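Local coordinates for adenosyl-chloride synthase (Thermotoga maritima, PDB 2ZBV), which belongs to the SAM hydrolase / SAM-dependent halogenase family and probably cleaves S-adenosyl-L-methionine, leaving the adenosine moiety at a site between subunits, at the interface of chains A and B. Numbering follows the deposited sequence. Chains: chain A/B, Uncharacterized conserved protein.

Contact 1: the interface of chains A and B. Residues chain A 16, 19-20, 23-24; chain B 1, 32, 56-58.
The guanidinium of A:Arg24 reaches over the chain boundary and gives its NH1 to the main-chain oxygen B:Asp56 O at 2.9 Å. The bond is bent, 135° at the hydrogen, and the donor stands well above the carbonyl plane rather than on a lone pair; the oxygen in turn lies somewhat tilted from the guanidinium plane. In this member of the SAM hydrolase / SAM-dependent halogenase family, helix 14-25 of one N-terminal domain is laid against the N-terminal domain of the next chain, and the bond sits near the helix end. The arginine chain runs extended to CD and then bends (chi3 70°), which turns the guanidinium over B:Pro58, whose N lies beneath the centre of one face. The two side chains slide past each other in opposite directions, with A:Arg24 CD 3.7 Å from B:Pro58 CD. An alanine in place of A:Arg24 would probably leave the carbonyl of B:Asp56 without its donor and strip the proline of the flat cover over its ring.

One turn back along the helix, the methyl A:Ala20 CB rests on the face of the B:Phe57 ring, 3.9 Å from its centroid. B:Ile32, from strand 31-35, packs beside it with its two branches divided between successive turns. Its long branch is extended (chi2 -172°) and puts B:Ile32 CD1 3.6 Å from A:Ala20 CA. The shorter branch, B:Ile32 CG2, lies 3.4 Å from the backbone oxygen A:Gly16 O. The small residues at both helix positions probably let the isoleucine come close to the main chain. The selenomethionine B:Met1, poorly ordered, crosses A:Arg24 at about a right angle; its methyl B:Met1 CE lies 3.9 Å from A:Arg24 CG and also near A:Lys23 CB. At the rim, the aliphatic root of A:Lys19 flanks the isoleucine, A:Lys19 CB being 4.1 Å from B:Ile32 CG2.

Contact 2: the interface of chains A and B. Residues chain A 7-9, 14, 40-41; chain B 179-180.
B:Phe180 packs its ring against A:Asp7, A:Pro40 and A:Phe41 and the backbone of A:Trp8, a textbook case of one subunit completing the pocket of another. With CG anti to the carbonyl carbon (chi1 -56°), the ring projects towards chain A and offers it CD1, CE1 and CZ. B:Phe180 CD1 meets A:Phe41 CE1 at 3.6 Å, the two aromatic side chains crossing obliquely rather than stacking. The same B:Phe180 CD1 is 3.8 Å from A:Pro40 CB, a carbon that also covers the centre of one face of the A:Phe41 ring, so the proline backs both aromatics at once. Further round the ring, B:Phe180 CZ lies 3.9 Å from A:Trp8 CA.

Toward the polar side, the carboxylate of A:Asp7 comes to the edge of the B:Phe180 ring. A:Asp7 CG lies in the ring plane, 3.8 Å from B:Phe180 CE1, with the carboxylate turned 62° from that plane; a ring edge set against this group would probably be electrostatically favourable. The backbone oxygen A:Asp7 O stands above the plane, near the CE1-CZ side, 3.3 Å from B:Phe180 CZ. The carboxylate is steadied from its own chain: the backbone A:Phe41 N donates to A:Asp7 OD2 at 2.9 Å, nearly straight (164° at the hydrogen) and on the anti lone pair. That bond also ties the A:Phe41 loop to the A:Asp7 loop. Beside the ring, the hydroxyl B:Thr179 OG1 makes a weak hydrogen bond to the carbonyl A:Trp8 O, 3.3 Å away, and A:Tyr14 borders the ring more loosely.

A:Asp7 and A:Trp8 are adenosine-binding residues, and B:Phe180 also lines an adenosine pocket. The contact therefore probably brings together the two halves of an adenosine site, so that neighbouring subunits would be needed to form it.

Contact 1: the interface of chains A and B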
ATOM      1  N   GLY A  16      -7.197  -6.430  -4.409  1.00 15.60           N
ATOM      2  CA  GLY A  16      -8.137  -6.968  -3.440  1.00 16.14           C
ATOM      3  C   GLY A  16      -9.018  -8.097  -3.959  1.00 17.97           C
ATOM      4  O   GLY A  16      -9.244  -9.074  -3.244  1.00 16.50           O
ATOM      5  N   LYS A  19      -7.109 -11.279  -4.161  1.00 16.98           N
ATOM      6  CA  LYS A  19      -6.882 -11.835  -2.826  1.00 20.18           C
ATOM      7  C   LYS A  19      -8.146 -12.534  -2.339  1.00 20.82           C
ATOM      8  O   LYS A  19      -8.080 -13.576  -1.678  1.00 20.53           O
ATOM      9  CB  LYS A  19      -6.483 -10.730  -1.845  1.00 19.66           C
ATOM     10  CG  LYS A  19      -5.056 -10.227  -2.034  1.00 21.35           C
ATOM     11  CD  LYS A  19      -4.669  -9.280  -0.913  1.00 21.16           C
ATOM     12  CE  LYS A  19      -3.229  -8.804  -1.056  1.00 25.01           C
ATOM     13  NZ  LYS A  19      -2.891  -7.826   0.019  1.00 21.40           N
ATOM     14  N   ALA A  20      -9.297 -11.953  -2.674  1.00 19.63           N
ATOM     15  CA  ALA A  20     -10.580 -12.530  -2.289  1.00 21.72           C
ATOM     16  C   ALA A  20     -10.725 -13.897  -2.947  1.00 21.61           C
ATOM     17  O   ALA A  20     -11.163 -14.853  -2.310  1.00 23.89           O
ATOM     18  CB  ALA A  20     -11.720 -11.616  -2.715  1.00 21.25           C
ATOM     19  N   LYS A  23      -8.407 -16.375  -1.120  1.00 23.10           N
ATOM     20  CA  LYS A  23      -8.941 -16.693   0.203  1.00 26.54           C
ATOM     21  C   LYS A  23     -10.242 -17.491   0.169  1.00 28.65           C
ATOM     22  O   LYS A  23     -10.609 -18.132   1.158  1.00 27.08           O
ATOM     23  CB  LYS A  23      -9.158 -15.406   0.999  1.00 25.75           C
ATOM     24  CG  LYS A  23      -7.875 -14.729   1.452  1.00 27.45           C
ATOM     25  CD  LYS A  23      -7.178 -15.553   2.525  1.00 30.89           C
ATOM     26  CE  LYS A  23      -6.032 -14.784   3.160  1.00 32.73           C
ATOM     27  NZ  LYS A  23      -5.482 -15.517   4.334  1.00 34.39           N
ATOM     28  N   ARG A  24     -10.947 -17.431  -0.956  1.00 30.63           N
ATOM     29  CA  ARG A  24     -12.194 -18.174  -1.105  1.00 33.08           C
ATOM     30  C   ARG A  24     -11.797 -19.625  -1.316  1.00 32.95           C
ATOM     31  O   ARG A  24     -12.440 -20.539  -0.800  1.00 32.33           O
ATOM     32  CB  ARG A  24     -13.000 -17.662  -2.309  1.00 34.25           C
ATOM     33  CG  ARG A  24     -13.532 -16.244  -2.132  1.00 40.32           C
ATOM     34  CD  ARG A  24     -14.224 -15.700  -3.386  1.00 44.03           C
ATOM     35  NE  ARG A  24     -15.498 -16.370  -3.638  1.00 47.43           N
ATOM     36  CZ  ARG A  24     -16.402 -15.963  -4.527  1.00 47.62           C
ATOM     37  NH1 ARG A  24     -16.181 -14.879  -5.263  1.00 48.50           N
ATOM     38  NH2 ARG A  24     -17.532 -16.642  -4.679  1.00 47.87           N
TER
HETATM   39  N   MSE B   1     -15.470 -12.870   5.647  1.00 35.80           N
HETATM   40  CA  MSE B   1     -14.315 -11.937   5.531  1.00 35.54           C
HETATM   41  C   MSE B   1     -14.825 -10.502   5.423  1.00 32.48           C
HETATM   42  O   MSE B   1     -16.019 -10.277   5.220  1.00 30.20           O
HETATM   43  CB  MSE B   1     -13.461 -12.306   4.309  1.00 42.62           C
HETATM   44  CG  MSE B   1     -14.235 -12.398   2.999  1.00 51.68           C
HETATM   45 SE   MSE B   1     -13.079 -12.599   1.441  1.00 65.51          SE
HETATM   46  CE  MSE B   1     -13.013 -14.541   1.338  1.00 60.05           C
ATOM     47  N   ILE B  32      -9.607  -7.837   3.878  1.00 24.34           N
ATOM     48  CA  ILE B  32      -9.113  -7.646   2.524  1.00 22.65           C
ATOM     49  C   ILE B  32      -9.373  -6.212   2.085  1.00 22.64           C
ATOM     50  O   ILE B  32     -10.517  -5.767   2.012  1.00 19.90           O
ATOM     51  CB  ILE B  32      -9.788  -8.606   1.520  1.00 25.76           C
ATOM     52  CG1 ILE B  32      -9.535 -10.054   1.948  1.00 26.96           C
ATOM     53  CG2 ILE B  32      -9.227  -8.368   0.105  1.00 24.29           C
ATOM     54  CD1 ILE B  32      -9.973 -11.078   0.940  1.00 29.12           C
ATOM     55  N   ASP B  56     -16.769  -9.910  -6.875  1.00 20.26           N
ATOM     56  CA  ASP B  56     -15.834 -11.015  -6.722  1.00 20.49           C
ATOM     57  C   ASP B  56     -15.661 -11.507  -5.286  1.00 20.70           C
ATOM     58  O   ASP B  56     -14.828 -12.368  -5.012  1.00 20.46           O
ATOM     59  CB  ASP B  56     -14.476 -10.647  -7.325  1.00 20.45           C
ATOM     60  CG  ASP B  56     -14.519 -10.566  -8.846  1.00 22.01           C
ATOM     61  OD1 ASP B  56     -15.031 -11.512  -9.481  1.00 21.76           O
ATOM     62  OD2 ASP B  56     -14.032  -9.564  -9.405  1.00 20.58           O
ATOM     63  N   PHE B  57     -16.450 -10.949  -4.378  1.00 20.53           N
ATOM     64  CA  PHE B  57     -16.423 -11.361  -2.982  1.00 22.11           C
ATOM     65  C   PHE B  57     -17.600 -12.313  -2.803  1.00 22.25           C
ATOM     66  O   PHE B  57     -18.642 -12.151  -3.434  1.00 21.85           O
ATOM     67  CB  PHE B  57     -16.584 -10.150  -2.064  1.00 19.72           C
ATOM     68  CG  PHE B  57     -15.295  -9.451  -1.749  1.00 20.71           C
ATOM     69  CD1 PHE B  57     -14.627  -9.704  -0.551  1.00 21.21           C
ATOM     70  CD2 PHE B  57     -14.754  -8.526  -2.633  1.00 21.92           C
ATOM     71  CE1 PHE B  57     -13.443  -9.043  -0.236  1.00 21.72           C
ATOM     72  CE2 PHE B  57     -13.564  -7.856  -2.329  1.00 22.92           C
ATOM     73  CZ  PHE B  57     -12.909  -8.118  -1.124  1.00 22.63           C
ATOM     74  N   PRO B  58     -17.451 -13.323  -1.940  1.00 23.01           N
ATOM     75  CA  PRO B  58     -18.554 -14.262  -1.740  1.00 24.63           C
ATOM     76  C   PRO B  58     -19.725 -13.684  -0.944  1.00 26.34           C
ATOM     77  O   PRO B  58     -19.637 -12.591  -0.383  1.00 26.12           O
ATOM     78  CB  PRO B  58     -17.883 -15.417  -1.003  1.00 24.46           C
ATOM     79  CG  PRO B  58     -16.864 -14.707  -0.147  1.00 23.45           C
ATOM     80  CD  PRO B  58     -16.283 -13.677  -1.111  1.00 23.34           C
TER

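Contact 2: the interface of chains A and B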
ATOM      1  N   ASP A   7       1.731  -5.199 -11.451  1.00 14.75           N
ATOM      2  CA  ASP A   7       1.847  -3.806 -11.868  1.00 15.27           C
ATOM      3  C   ASP A   7       0.442  -3.200 -11.774  1.00 14.41           C
ATOM      4  O   ASP A   7       0.148  -2.198 -12.418  1.00 14.53           O
ATOM      5  CB  ASP A   7       2.370  -3.717 -13.316  1.00 14.66           C
ATOM      6  CG  ASP A   7       1.429  -4.377 -14.334  1.00 16.43           C
ATOM      7  OD1 ASP A   7       0.615  -5.235 -13.934  1.00 17.95           O
ATOM      8  OD2 ASP A   7       1.515  -4.053 -15.539  1.00 15.20           O
ATOM      9  N   TRP A   8      -0.417  -3.806 -10.954  1.00 13.86           N
ATOM     10  CA  TRP A   8      -1.800  -3.347 -10.824  1.00 15.10           C
ATOM     11  C   TRP A   8      -2.015  -2.082 -10.000  1.00 14.96           C
ATOM     12  O   TRP A   8      -2.994  -1.372 -10.211  1.00 15.10           O
ATOM     13  CB  TRP A   8      -2.690  -4.452 -10.246  1.00 14.30           C
ATOM     14  CG  TRP A   8      -2.645  -5.766 -10.983  1.00 16.50           C
ATOM     15  CD1 TRP A   8      -1.996  -6.040 -12.156  1.00 13.58           C
ATOM     16  CD2 TRP A   8      -3.188  -7.007 -10.527  1.00 16.12           C
ATOM     17  NE1 TRP A   8      -2.089  -7.380 -12.446  1.00 16.06           N
ATOM     18  CE2 TRP A   8      -2.816  -7.998 -11.463  1.00 16.14           C
ATOM     19  CE3 TRP A   8      -3.949  -7.381  -9.410  1.00 15.50           C
ATOM     20  CZ2 TRP A   8      -3.177  -9.346 -11.316  1.00 17.53           C
ATOM     21  CZ3 TRP A   8      -4.309  -8.725  -9.261  1.00 16.32           C
ATOM     22  CH2 TRP A   8      -3.920  -9.688 -10.212  1.00 17.67           C
ATOM     23  N   GLY A   9      -1.113  -1.803  -9.070  1.00 14.48           N
ATOM     24  CA  GLY A   9      -1.251  -0.623  -8.227  1.00 16.90           C
ATOM     25  C   GLY A   9      -2.157  -0.922  -7.040  1.00 19.04           C
ATOM     26  O   GLY A   9      -3.015  -1.788  -7.123  1.00 18.27           O
ATOM     27  N   TYR A  14      -8.234  -4.131  -8.003  1.00 16.34           N
ATOM     28  CA  TYR A  14      -7.760  -5.368  -8.613  1.00 16.12           C
ATOM     29  C   TYR A  14      -7.025  -6.285  -7.651  1.00 16.22           C
ATOM     30  O   TYR A  14      -7.295  -7.485  -7.592  1.00 14.36           O
ATOM     31  CB  TYR A  14      -6.849  -5.060  -9.804  1.00 18.48           C
ATOM     32  CG  TYR A  14      -7.473  -4.150 -10.845  1.00 19.29           C
ATOM     33  CD1 TYR A  14      -8.792  -4.336 -11.257  1.00 19.62           C
ATOM     34  CD2 TYR A  14      -6.729  -3.134 -11.445  1.00 19.20           C
ATOM     35  CE1 TYR A  14      -9.357  -3.534 -12.248  1.00 23.65           C
ATOM     36  CE2 TYR A  14      -7.281  -2.324 -12.442  1.00 21.28           C
ATOM     37  CZ  TYR A  14      -8.595  -2.531 -12.839  1.00 24.29           C
ATOM     38  OH  TYR A  14      -9.147  -1.739 -13.829  1.00 28.45           O
ATOM     39  N   PRO A  40       3.563   0.177 -14.990  1.00 20.92           N
ATOM     40  CA  PRO A  40       2.735  -0.514 -15.979  1.00 21.29           C
ATOM     41  C   PRO A  40       3.514  -1.234 -17.087  1.00 19.87           C
ATOM     42  O   PRO A  40       4.383  -0.651 -17.730  1.00 18.38           O
ATOM     43  CB  PRO A  40       1.855   0.605 -16.524  1.00 22.02           C
ATOM     44  CG  PRO A  40       1.628   1.455 -15.304  1.00 22.94           C
ATOM     45  CD  PRO A  40       3.017   1.513 -14.681  1.00 21.26           C
ATOM     46  N   PHE A  41       3.186  -2.509 -17.280  1.00 18.46           N
ATOM     47  CA  PHE A  41       3.782  -3.360 -18.308  1.00 18.43           C
ATOM     48  C   PHE A  41       5.287  -3.580 -18.217  1.00 20.01           C
ATOM     49  O   PHE A  41       5.866  -4.216 -19.102  1.00 20.12           O
ATOM     50  CB  PHE A  41       3.466  -2.806 -19.712  1.00 17.07           C
ATOM     51  CG  PHE A  41       2.227  -1.939 -19.774  1.00 18.79           C
ATOM     52  CD1 PHE A  41       1.001  -2.408 -19.315  1.00 16.52           C
ATOM     53  CD2 PHE A  41       2.301  -0.638 -20.273  1.00 19.87           C
ATOM     54  CE1 PHE A  41      -0.129  -1.595 -19.349  1.00 18.48           C
ATOM     55  CE2 PHE A  41       1.172   0.185 -20.315  1.00 19.42           C
ATOM     56  CZ  PHE A  41      -0.046  -0.297 -19.850  1.00 18.31           C
TER
ATOM     57  N   THR B 179      -5.100   2.588 -12.661  1.00 25.58           N
ATOM     58  CA  THR B 179      -3.683   2.944 -12.670  1.00 25.80           C
ATOM     59  C   THR B 179      -3.056   2.943 -14.053  1.00 24.10           C
ATOM     60  O   THR B 179      -2.093   3.666 -14.296  1.00 24.10           O
ATOM     61  CB  THR B 179      -2.862   2.003 -11.778  1.00 30.09           C
ATOM     62  OG1 THR B 179      -3.480   1.910 -10.488  1.00 38.52           O
ATOM     63  CG2 THR B 179      -1.446   2.534 -11.613  1.00 32.25           C
ATOM     64  N   PHE B 180      -3.586   2.129 -14.963  1.00 22.92           N
ATOM     65  CA  PHE B 180      -3.043   2.076 -16.321  1.00 23.30           C
ATOM     66  C   PHE B 180      -3.565   3.232 -17.170  1.00 24.17           C
ATOM     67  O   PHE B 180      -3.020   3.533 -18.232  1.00 24.62           O
ATOM     68  CB  PHE B 180      -3.420   0.754 -16.988  1.00 22.62           C
ATOM     69  CG  PHE B 180      -2.980  -0.451 -16.215  1.00 23.09           C
ATOM     70  CD1 PHE B 180      -1.634  -0.797 -16.151  1.00 20.40           C
ATOM     71  CD2 PHE B 180      -3.905  -1.216 -15.514  1.00 22.19           C
ATOM     72  CE1 PHE B 180      -1.215  -1.887 -15.394  1.00 23.20           C
ATOM     73  CE2 PHE B 180      -3.493  -2.314 -14.752  1.00 23.79           C
ATOM     74  CZ  PHE B 180      -2.146  -2.645 -14.694  1.00 22.03           C
TER

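About 19 Å separates the C-alpha centres of contact 1 and contact 2, yet helix 14-25 of chain A serves both: A:Tyr14 at its start borders contact 2, and the stretch from A:Gly16 to A:Arg24 makes contact 1. Chain B supplies different regions, its N-terminal domain to contact 1 and the loop between strands 169-177 and 183-185 to contact 2. Chain B thus meets chain A with both of its domains. Packing at contact 1 may help hold the ligand-site pieces of contact 2 in register, and the deposited assembly of three copies may repeat this pairing between its other subunits.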